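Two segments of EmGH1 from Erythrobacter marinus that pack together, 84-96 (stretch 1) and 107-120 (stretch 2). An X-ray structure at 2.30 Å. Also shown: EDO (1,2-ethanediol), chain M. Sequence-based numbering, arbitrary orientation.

Stretch 1 (84-96) YFAHGIGGVYSAS
Stretch 2 (107-120) AVMAMQQEVVSRSR

Two carbonyl oxygens come unusually close in this contact: Ala86 O lies 3.0 Å from Arg118 O, the C=O bonds roughly at right angles, and since both are acceptors no hydrogen bond can join them. Indeed, no hydrogen bond crosses between the stretches at all; 486 Å² of surface, both sides summed, is buried largely by side-chain packing, with close backbone contacts round Ala86 to Gly88 adding to it.

Stretch 1 opens with the end of a 3-10 segment, 84-86, closed by His87 N to Tyr84 O (2.9 Å) and followed by Gly88 N to Phe85 O (2.9 Å). It then runs extended through Ile89 (phi/psi -163/146), kinks at Gly90 (-63/-60), forms a short strand at 91-93, and turns at Ser94 (68/65). Stretch 2 enters at Ala107 already helical, with regular i to i+4 bonds such as Val115 N to Met111 O (3.0 Å); Val115 O then receives both Arg118 N (3.0 Å) and Ser119 N (3.3 Å), and Ser119 itself is extended (-76/125). The two chains run in opposite senses: His87 CA is 4.8 Å from Ser119 CA, while Ala95 CA is 6.9 Å from Val108 CA.

Phe85 and Arg118 make the principal side-chain contact. Phe85 is t (chi1 -170°, chi2 55°); its CA-to-CB bond points sideways, but the ring end comes nearer to stretch 2. Arg118 points toward stretch 1 with chi1 -84° (m), chi2 153° (t), chi3 165° (t) and chi4 100°. Its CD sits over one face of the ring, 4.0 Å from the Phe85 centroid and 27° off the normal, a CH-pi contact, and Phe85 CE2 in turn lies over a face of the guanidinium, 3.5 Å from Arg118 NE. The arginine is held within its own stretch: Arg118 NH2 forms a salt bridge to Glu114 OE1 (2.8 Å) and a nearly straight hydrogen bond to Glu114 O (3.3 Å, 172°), with Glu114 at chi1 -62° and chi2 -78°, both m. Arg118 NE and NH1 are bonded elsewhere in the structure.

Val115 (t) fills the space beside the ring, its CG2 4.2 Å from Phe85 CZ near the ring plane; Val115 CG1 and CG2 lie 3.9 and 4.2 Å from Ile89 CG2, so both methyls face the isoleucine, which is t, t. Between these residues Gly88 adopts 91/-154, where a CB would be jammed against the preceding carbonyl oxygen and would also lie 3.7 Å from Ser119 CB. Gly88 N comes within 4.0 Å of Arg118 CB.

Farther along, Val92 (m) points toward the helix and sets CG2 3.8 Å from Met111 SD; Met111 also points toward its partner, with chi1 -179° (t), chi2 -149° and chi3 78° (p). Ala95, likewise directed toward stretch 2, ends the row with CB 4.0 Å from Val108 CG2, Val108 being t. Outside this row, Ser117 (p) bonds through OG to Glu114 O (3.0 Å), and the ethanediol donates from O1 to Ser117 O (3.0 Å).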

# COMPACT_ATOMS: atom_id res chain seq x y z
N TYR A 84 -42.00 2.11 -15.32
CA TYR A 84 -41.98 3.27 -14.42
C TYR A 84 -41.95 4.60 -15.16
O TYR A 84 -42.30 5.62 -14.57
CB TYR A 84 -40.77 3.22 -13.47
CG TYR A 84 -39.45 3.62 -14.13
CD1 TYR A 84 -39.08 4.96 -14.25
CD2 TYR A 84 -38.58 2.66 -14.62
CE1 TYR A 84 -37.90 5.32 -14.85
CE2 TYR A 84 -37.39 3.02 -15.22
CZ TYR A 84 -37.05 4.34 -15.33
OH TYR A 84 -35.87 4.69 -15.93
N PHE A 85 -41.49 4.62 -16.41
CA PHE A 85 -41.35 5.89 -17.12
C PHE A 85 -42.71 6.53 -17.41
O PHE A 85 -42.77 7.73 -17.71
CB PHE A 85 -40.57 5.67 -18.43
CG PHE A 85 -40.17 6.95 -19.13
CD1 PHE A 85 -39.45 7.93 -18.46
CD2 PHE A 85 -40.52 7.16 -20.46
CE1 PHE A 85 -39.08 9.10 -19.10
CE2 PHE A 85 -40.16 8.33 -21.11
CZ PHE A 85 -39.45 9.31 -20.43
N ALA A 86 -43.79 5.77 -17.29
CA ALA A 86 -45.12 6.37 -17.33
C ALA A 86 -45.28 7.47 -16.28
O ALA A 86 -46.11 8.36 -16.46
CB ALA A 86 -46.18 5.28 -17.14
N HIS A 87 -44.47 7.45 -15.22
CA HIS A 87 -44.51 8.47 -14.18
C HIS A 87 -43.31 9.40 -14.23
O HIS A 87 -43.02 10.07 -13.24
CB HIS A 87 -44.62 7.81 -12.81
CG HIS A 87 -45.53 6.63 -12.79
ND1 HIS A 87 -46.89 6.75 -12.97
CD2 HIS A 87 -45.28 5.31 -12.65
CE1 HIS A 87 -47.44 5.54 -12.92
NE2 HIS A 87 -46.48 4.65 -12.73
N GLY A 88 -42.61 9.46 -15.35
CA GLY A 88 -41.44 10.31 -15.39
C GLY A 88 -40.18 9.56 -14.99
O GLY A 88 -40.11 8.34 -15.14
N ILE A 89 -39.19 10.28 -14.48
CA ILE A 89 -37.86 9.71 -14.31
C ILE A 89 -37.09 10.60 -13.34
O ILE A 89 -37.28 11.81 -13.30
CB ILE A 89 -37.15 9.57 -15.68
CG1 ILE A 89 -35.95 8.61 -15.60
CG2 ILE A 89 -36.74 10.92 -16.26
CD1 ILE A 89 -35.56 8.03 -16.94
N GLY A 90 -36.23 9.97 -12.54
CA GLY A 90 -35.32 10.72 -11.69
C GLY A 90 -34.34 11.57 -12.47
O GLY A 90 -34.30 12.79 -12.32
N GLY A 91 -33.52 10.92 -13.30
CA GLY A 91 -32.56 11.65 -14.10
C GLY A 91 -32.19 10.86 -15.33
O GLY A 91 -32.57 9.70 -15.50
N VAL A 92 -31.44 11.52 -16.22
CA VAL A 92 -30.75 10.84 -17.30
C VAL A 92 -29.30 11.30 -17.26
O VAL A 92 -28.98 12.38 -16.75
CB VAL A 92 -31.35 11.11 -18.70
CG1 VAL A 92 -32.71 10.46 -18.84
CG2 VAL A 92 -31.41 12.61 -19.00
N TYR A 93 -28.44 10.47 -17.81
CA TYR A 93 -27.01 10.72 -17.83
C TYR A 93 -26.56 10.88 -19.27
O TYR A 93 -26.89 10.04 -20.12
CB TYR A 93 -26.24 9.59 -17.15
CG TYR A 93 -24.75 9.70 -17.25
CD1 TYR A 93 -24.10 10.88 -16.96
CD2 TYR A 93 -23.98 8.60 -17.61
CE1 TYR A 93 -22.71 10.97 -17.03
CE2 TYR A 93 -22.60 8.68 -17.68
CZ TYR A 93 -21.97 9.85 -17.39
OH TYR A 93 -20.60 9.92 -17.48
N SER A 94 -25.82 11.95 -19.54
CA SER A 94 -25.12 12.12 -20.82
C SER A 94 -26.09 12.32 -21.99
O SER A 94 -26.17 11.49 -22.91
CB SER A 94 -24.21 10.91 -21.06
OG SER A 94 -23.18 11.23 -21.96
N ALA A 95 -26.83 13.43 -21.96
CA ALA A 95 -27.80 13.77 -23.00
C ALA A 95 -27.19 14.56 -24.14
O ALA A 95 -27.84 14.74 -25.17
CB ALA A 95 -28.96 14.56 -22.40
N SER A 96 -25.95 15.04 -23.97
CA SER A 96 -25.31 15.83 -25.02
C SER A 96 -25.09 15.01 -26.29
O SER A 96 -25.27 15.52 -27.40
CB SER A 96 -23.99 16.36 -24.49
OG SER A 96 -23.42 15.40 -23.61
N ALA A 107 -32.33 19.27 -28.12
CA ALA A 107 -32.63 17.85 -27.91
C ALA A 107 -33.05 17.59 -26.47
O ALA A 107 -33.88 16.70 -26.22
CB ALA A 107 -31.44 16.98 -28.32
N VAL A 108 -32.53 18.36 -25.52
CA VAL A 108 -32.94 18.20 -24.13
C VAL A 108 -34.34 18.75 -23.92
O VAL A 108 -35.15 18.17 -23.19
CB VAL A 108 -31.92 18.86 -23.19
CG1 VAL A 108 -32.42 18.84 -21.76
CG2 VAL A 108 -30.57 18.17 -23.27
N MET A 109 -34.65 19.89 -24.55
CA MET A 109 -36.00 20.44 -24.47
C MET A 109 -37.03 19.43 -24.93
O MET A 109 -37.97 19.11 -24.20
CB MET A 109 -36.09 21.72 -25.28
CG MET A 109 -35.46 22.89 -24.57
SD MET A 109 -34.91 24.11 -25.74
CE MET A 109 -36.46 24.96 -26.12
N ALA A 110 -36.83 18.86 -26.12
CA ALA A 110 -37.74 17.83 -26.62
C ALA A 110 -37.88 16.68 -25.64
O ALA A 110 -38.99 16.21 -25.39
CB ALA A 110 -37.25 17.33 -27.98
N MET A 111 -36.76 16.21 -25.07
CA MET A 111 -36.82 15.08 -24.14
C MET A 111 -37.52 15.46 -22.85
O MET A 111 -38.32 14.69 -22.31
CB MET A 111 -35.41 14.55 -23.83
CG MET A 111 -35.37 13.34 -22.88
SD MET A 111 -33.86 13.26 -21.83
CE MET A 111 -34.29 14.50 -20.61
N GLN A 112 -37.23 16.66 -22.33
CA GLN A 112 -37.87 17.10 -21.10
C GLN A 112 -39.39 17.20 -21.27
O GLN A 112 -40.14 16.88 -20.34
CB GLN A 112 -37.29 18.43 -20.66
CG GLN A 112 -35.89 18.31 -20.09
CD GLN A 112 -35.89 17.80 -18.66
OE1 GLN A 112 -36.55 16.81 -18.33
NE2 GLN A 112 -35.16 18.49 -17.80
N GLN A 113 -39.84 17.64 -22.45
CA GLN A 113 -41.28 17.72 -22.72
C GLN A 113 -41.91 16.34 -22.66
O GLN A 113 -43.02 16.18 -22.14
CB GLN A 113 -41.50 18.39 -24.09
CG GLN A 113 -42.92 18.86 -24.40
CD GLN A 113 -43.01 19.59 -25.76
OE1 GLN A 113 -42.39 20.65 -25.95
NE2 GLN A 113 -43.77 19.03 -26.70
N GLU A 114 -41.21 15.32 -23.17
CA GLU A 114 -41.68 13.94 -23.03
C GLU A 114 -41.73 13.51 -21.57
O GLU A 114 -42.62 12.75 -21.16
CB GLU A 114 -40.76 12.99 -23.80
CG GLU A 114 -40.73 13.23 -25.28
CD GLU A 114 -41.95 12.66 -25.99
OE1 GLU A 114 -42.77 11.98 -25.32
OE2 GLU A 114 -42.07 12.90 -27.21
N VAL A 115 -40.75 13.95 -20.78
CA VAL A 115 -40.73 13.60 -19.37
C VAL A 115 -41.85 14.31 -18.64
O VAL A 115 -42.64 13.69 -17.91
CB VAL A 115 -39.35 13.94 -18.77
CG1 VAL A 115 -39.35 13.69 -17.27
CG2 VAL A 115 -38.25 13.17 -19.48
N VAL A 116 -41.95 15.62 -18.83
CA VAL A 116 -42.90 16.44 -18.09
C VAL A 116 -44.33 16.03 -18.44
O VAL A 116 -45.23 16.04 -17.58
CB VAL A 116 -42.62 17.93 -18.37
CG1 VAL A 116 -43.88 18.78 -18.25
CG2 VAL A 116 -41.52 18.44 -17.44
N SER A 117 -44.57 15.65 -19.69
CA SER A 117 -45.91 15.24 -20.09
C SER A 117 -46.34 13.93 -19.45
O SER A 117 -47.53 13.61 -19.47
CB SER A 117 -45.98 15.10 -21.61
OG SER A 117 -45.26 13.94 -21.97
N ARG A 118 -45.39 13.16 -18.92
CA ARG A 118 -45.73 11.89 -18.29
C ARG A 118 -45.97 12.03 -16.79
O ARG A 118 -46.79 11.28 -16.24
CB ARG A 118 -44.62 10.86 -18.55
CG ARG A 118 -44.78 10.16 -19.90
CD ARG A 118 -43.44 9.68 -20.46
NE ARG A 118 -43.65 8.72 -21.54
CZ ARG A 118 -43.56 9.03 -22.83
NH1 ARG A 118 -43.77 8.10 -23.75
NH2 ARG A 118 -43.25 10.27 -23.20
N SER A 119 -45.30 12.97 -16.13
CA SER A 119 -45.50 13.18 -14.70
C SER A 119 -46.82 13.92 -14.42
O SER A 119 -47.05 15.01 -14.94
CB SER A 119 -44.34 13.98 -14.12
OG SER A 119 -44.59 14.33 -12.76
N ARG A 120 -47.66 13.31 -13.57
CA ARG A 120 -48.89 13.94 -13.11
C ARG A 120 -48.66 15.36 -12.61
O ARG A 120 -49.56 16.20 -12.68
CB ARG A 120 -49.52 13.08 -12.01
CG ARG A 120 -50.95 13.38 -11.67
CD ARG A 120 -51.62 12.17 -11.00
NE ARG A 120 -50.90 11.74 -9.80
CZ ARG A 120 -51.41 11.74 -8.57
NH1 ARG A 120 -52.66 12.17 -8.37
NH2 ARG A 120 -50.67 11.32 -7.54
C1 EDO M . -50.88 14.28 -18.58
O1 EDO M . -49.93 13.67 -17.69
C2 EDO M . -51.03 13.45 -19.85
O2 EDO M . -52.40 13.44 -20.25